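Local coordinates for protein Kiaa0380 (Homo sapiens, PDB 1HTJ) that probably links heterotrimeric G protein signalling to Rho GTPases, acting as a guanine nucleotide exchange factor that carries an RGS-like domain, at residues 60-63 with 64-68; 194-197 with 198-202. The protein carries 3 engineered substitutions. All coordinates share one frame; numbering follows the deposited sequence.

Interaction 1: 60-63 with 64-68; sequences LLFY and LCAEV
Tyr63 and Glu67, one helical turn apart, lie side by side and point the same way on helix 58-69, a helix of the all-helical RGS-like domain, largely buried over this turn. The planes of the phenol ring and the carboxylate are nearly parallel, 4° apart, with Tyr63 CE2 4.0 Å from Glu67 OE1. Tyr63 reaches this position with CG anti to the backbone N (chi1 -179°), while the Glu67 chain, bent at chi2 (60°), folds its carboxylate back alongside the ring. Leu60 and Leu64 make a second side-chain pair: Leu60 CD1 meets Leu64 CG at 3.9 Å, and Leu64 CG also sits 3.2 Å from Leu60 O. Phe62 and Ala66 touch more loosely.

Beneath these side chains runs the regular alpha-helical i to i+4 bonding. Ala66 N donates to Phe62 O at 2.8 Å, and Glu67 N to Tyr63 O at 2.9 Å.

Further out, Gln125 of helix 118-144 fixes the polar side: its NE2 bonds to both Tyr63 O, which thus accepts a second bond beside that from Glu67 N, and Glu67 OE1, and Lys38 forms a salt bridge with Glu67 OE2. The carboxylate is therefore held from outside the helix, and the nearby lysine would be expected to favour its charged form. Replacing Tyr63 by an alanine would probably open a gap against Ile132 of helix 118-144 and leave the carboxylate without the ring alongside it. On the apolar sides, Leu61 and Cys65 pack on Ala195 of helix 186-202. The SG of Cys65 stands 3.4 Å from Leu61 O.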
# COMPACT_ATOMS: atom_id res chain seq x y z
N LEU A 60 1.79 -2.99 4.35
CA LEU A 60 1.51 -2.86 2.93
C LEU A 60 1.60 -1.43 2.44
O LEU A 60 2.11 -1.18 1.35
CB LEU A 60 0.14 -3.43 2.58
CG LEU A 60 -0.26 -3.30 1.12
CD1 LEU A 60 0.82 -3.93 0.23
CD2 LEU A 60 -1.61 -3.99 0.89
N LEU A 61 1.07 -0.48 3.22
CA LEU A 61 1.13 0.91 2.79
C LEU A 61 2.58 1.34 2.76
O LEU A 61 3.00 2.09 1.87
CB LEU A 61 0.31 1.82 3.72
CG LEU A 61 -1.22 1.76 3.55
CD1 LEU A 61 -1.88 2.79 4.47
CD2 LEU A 61 -1.58 2.04 2.07
N PHE A 62 3.36 0.86 3.72
CA PHE A 62 4.77 1.18 3.77
C PHE A 62 5.43 0.63 2.50
O PHE A 62 6.12 1.35 1.76
CB PHE A 62 5.42 0.54 4.99
CG PHE A 62 6.91 0.56 4.93
CD1 PHE A 62 7.60 1.78 4.90
CD2 PHE A 62 7.64 -0.63 4.84
CE1 PHE A 62 8.99 1.81 4.77
CE2 PHE A 62 9.03 -0.61 4.71
CZ PHE A 62 9.70 0.61 4.67
N TYR A 63 5.18 -0.65 2.24
CA TYR A 63 5.74 -1.33 1.08
C TYR A 63 5.42 -0.57 -0.22
O TYR A 63 6.29 -0.38 -1.08
CB TYR A 63 5.18 -2.75 1.00
CG TYR A 63 5.70 -3.54 -0.17
CD1 TYR A 63 6.71 -4.48 0.01
CD2 TYR A 63 5.21 -3.33 -1.45
CE1 TYR A 63 7.22 -5.19 -1.07
CE2 TYR A 63 5.71 -4.04 -2.54
CZ TYR A 63 6.71 -4.97 -2.34
OH TYR A 63 7.19 -5.70 -3.41
N LEU A 64 4.16 -0.16 -0.36
CA LEU A 64 3.72 0.55 -1.55
C LEU A 64 4.40 1.92 -1.69
O LEU A 64 4.65 2.40 -2.80
CB LEU A 64 2.19 0.71 -1.52
CG LEU A 64 1.37 -0.57 -1.70
CD1 LEU A 64 -0.11 -0.27 -1.55
CD2 LEU A 64 1.63 -1.16 -3.08
N CYS A 65 4.68 2.55 -0.55
CA CYS A 65 5.32 3.86 -0.59
C CYS A 65 6.80 3.69 -0.93
O CYS A 65 7.34 4.45 -1.72
CB CYS A 65 5.13 4.59 0.75
SG CYS A 65 3.47 5.33 0.96
N ALA A 66 7.43 2.67 -0.35
CA ALA A 66 8.84 2.39 -0.62
C ALA A 66 8.98 2.03 -2.09
O ALA A 66 9.96 2.37 -2.74
CB ALA A 66 9.33 1.23 0.24
N GLU A 67 7.96 1.36 -2.61
CA GLU A 67 7.92 0.98 -4.01
C GLU A 67 7.90 2.25 -4.88
O GLU A 67 8.65 2.36 -5.84
CB GLU A 67 6.68 0.12 -4.27
CG GLU A 67 6.71 -0.67 -5.56
CD GLU A 67 7.87 -1.66 -5.64
OE1 GLU A 67 8.46 -2.00 -4.59
OE2 GLU A 67 8.17 -2.09 -6.78
N VAL A 68 7.05 3.21 -4.52
CA VAL A 68 6.99 4.46 -5.27
C VAL A 68 8.31 5.22 -5.17
O VAL A 68 8.79 5.79 -6.15
CB VAL A 68 5.89 5.41 -4.75
CG1 VAL A 68 5.96 6.73 -5.50
CG2 VAL A 68 4.52 4.76 -4.90

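Interaction 2: 194-197 with 198-202; sequences FALN and TYMSH
Thr198 turns its hydroxyl back onto the preceding turn of helix 186-202, the last helix of the modelled chain, in the RGS-like fold, and bonds to the carbonyl of Phe194. This is the familiar intrahelical threonine-to-carbonyl bond, here superposed on the normal alpha-helical one.

Among the polar contacts, Phe194 O is gripped twice by one residue. Thr198 OG1 donates to it at 2.8 Å from above the carbonyl plane, 40° out of it, and Thr198 N donates at 2.9 Å from the opposite face. The hydroxyl can reach because OG1 stands beside its own backbone N, with chi1 at -70°. The backbone continues the pattern with Met200 N to Leu196 O at 3.0 Å and the longer Tyr199 N to Ala195 O at 3.2 Å.

The same hydroxyl oxygen also makes the aromatic contact, lying over one face of the Phe194 ring with Thr198 OG1 3.4 Å from Phe194 CE2. Phe194 thus meets Thr198 through both its carbonyl and its ring, and the ring packs further on Asp83 and Ile87 of helix 76-89.

Apolar packing occupies another side of the helix. Leu196 and selenomethionine Met200 cross at an angle and both lie on Leu48 and Leu174, joining this helix to helices 41-54 and 163-182. Tyr199 leaves its polar end elsewhere, its OH bonded to Lys38 O. Within the Leu196–Met200 pair, the approach is made by Leu196 CD1 and Met200 CG, 4.1 Å apart.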
# COMPACT_ATOMS: atom_id res chain seq x y z
N PHE A 194 -2.56 9.66 2.82
CA PHE A 194 -1.36 10.12 2.14
C PHE A 194 -0.67 8.95 1.44
O PHE A 194 -0.32 9.04 0.27
CB PHE A 194 -0.39 10.75 3.12
CG PHE A 194 0.88 11.20 2.49
CD1 PHE A 194 1.02 12.51 2.03
CD2 PHE A 194 1.95 10.32 2.32
CE1 PHE A 194 2.20 12.93 1.41
CE2 PHE A 194 3.13 10.73 1.70
CZ PHE A 194 3.25 12.05 1.25
N ALA A 195 -0.45 7.87 2.17
CA ALA A 195 0.23 6.69 1.63
C ALA A 195 -0.54 6.09 0.45
O ALA A 195 0.02 5.80 -0.61
CB ALA A 195 0.42 5.65 2.72
N LEU A 196 -1.84 5.91 0.65
CA LEU A 196 -2.71 5.36 -0.38
C LEU A 196 -2.65 6.19 -1.65
O LEU A 196 -2.44 5.66 -2.75
CB LEU A 196 -4.16 5.31 0.12
CG LEU A 196 -5.20 4.78 -0.87
CD1 LEU A 196 -4.87 3.34 -1.28
CD2 LEU A 196 -6.58 4.84 -0.22
N ASN A 197 -2.83 7.50 -1.51
CA ASN A 197 -2.81 8.37 -2.67
C ASN A 197 -1.43 8.45 -3.33
O ASN A 197 -1.33 8.62 -4.53
CB ASN A 197 -3.31 9.76 -2.29
CG ASN A 197 -4.79 9.76 -1.96
OD1 ASN A 197 -5.58 9.13 -2.67
ND2 ASN A 197 -5.17 10.45 -0.89
N THR A 198 -0.37 8.31 -2.55
CA THR A 198 0.98 8.34 -3.10
C THR A 198 1.14 7.23 -4.12
O THR A 198 1.71 7.43 -5.20
CB THR A 198 2.01 8.15 -2.00
OG1 THR A 198 2.03 9.31 -1.17
CG2 THR A 198 3.39 7.91 -2.58
N TYR A 199 0.65 6.04 -3.78
CA TYR A 199 0.76 4.91 -4.68
C TYR A 199 -0.20 5.00 -5.84
O TYR A 199 0.20 4.85 -6.99
CB TYR A 199 0.47 3.60 -3.96
CG TYR A 199 0.85 2.43 -4.82
CD1 TYR A 199 2.20 2.08 -4.98
CD2 TYR A 199 -0.10 1.71 -5.54
CE1 TYR A 199 2.58 1.05 -5.83
CE2 TYR A 199 0.27 0.68 -6.40
CZ TYR A 199 1.61 0.35 -6.54
OH TYR A 199 2.01 -0.69 -7.36
N MSE A 200 -1.47 5.21 -5.52
CA MSE A 200 -2.50 5.28 -6.55
C MSE A 200 -2.18 6.36 -7.57
O MSE A 200 -2.25 6.13 -8.77
CB MSE A 200 -3.87 5.53 -5.91
CG MSE A 200 -4.47 4.29 -5.26
SE MSE A 200 -4.54 2.76 -6.47
CE MSE A 200 -4.84 1.31 -5.22
N SER A 201 -1.85 7.54 -7.07
CA SER A 201 -1.52 8.65 -7.94
C SER A 201 -0.39 8.21 -8.86
O SER A 201 -0.46 8.36 -10.07
CB SER A 201 -1.09 9.84 -7.10
OG SER A 201 -0.59 10.87 -7.91
N HIS A 202 0.66 7.63 -8.27
CA HIS A 202 1.79 7.15 -9.05
C HIS A 202 1.36 6.09 -10.06
O HIS A 202 1.94 5.98 -11.14
CB HIS A 202 2.85 6.60 -8.10
CG HIS A 202 3.86 5.72 -8.75
ND1 HIS A 202 3.70 4.36 -8.85
CD2 HIS A 202 5.06 6.00 -9.32
CE1 HIS A 202 4.76 3.83 -9.44
NE2 HIS A 202 5.60 4.81 -9.74

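In the fold
Interactions 1 and 2 show how one helical bonding pattern serves different surroundings. The centre of interaction 1, a buried contact with helices on several sides, lies about 5 Å from the centre of the chain, that of the partly buried interaction 2 about 8 Å. Their helices pack directly, with Cys65 SG 3.5 Å from Ala195 CB and Val68 CG2 3.5 Å from Tyr199 CD1, and both pack on helices 41-54 and 76-89. Lys38 links them too, through its side chain to Glu67 and its carbonyl to Tyr199. The partly exposed Glu67 carboxylate takes its main polar partners from other helices, whereas the threonine hydroxyl of 198-202 donates its hydrogen within its own helix.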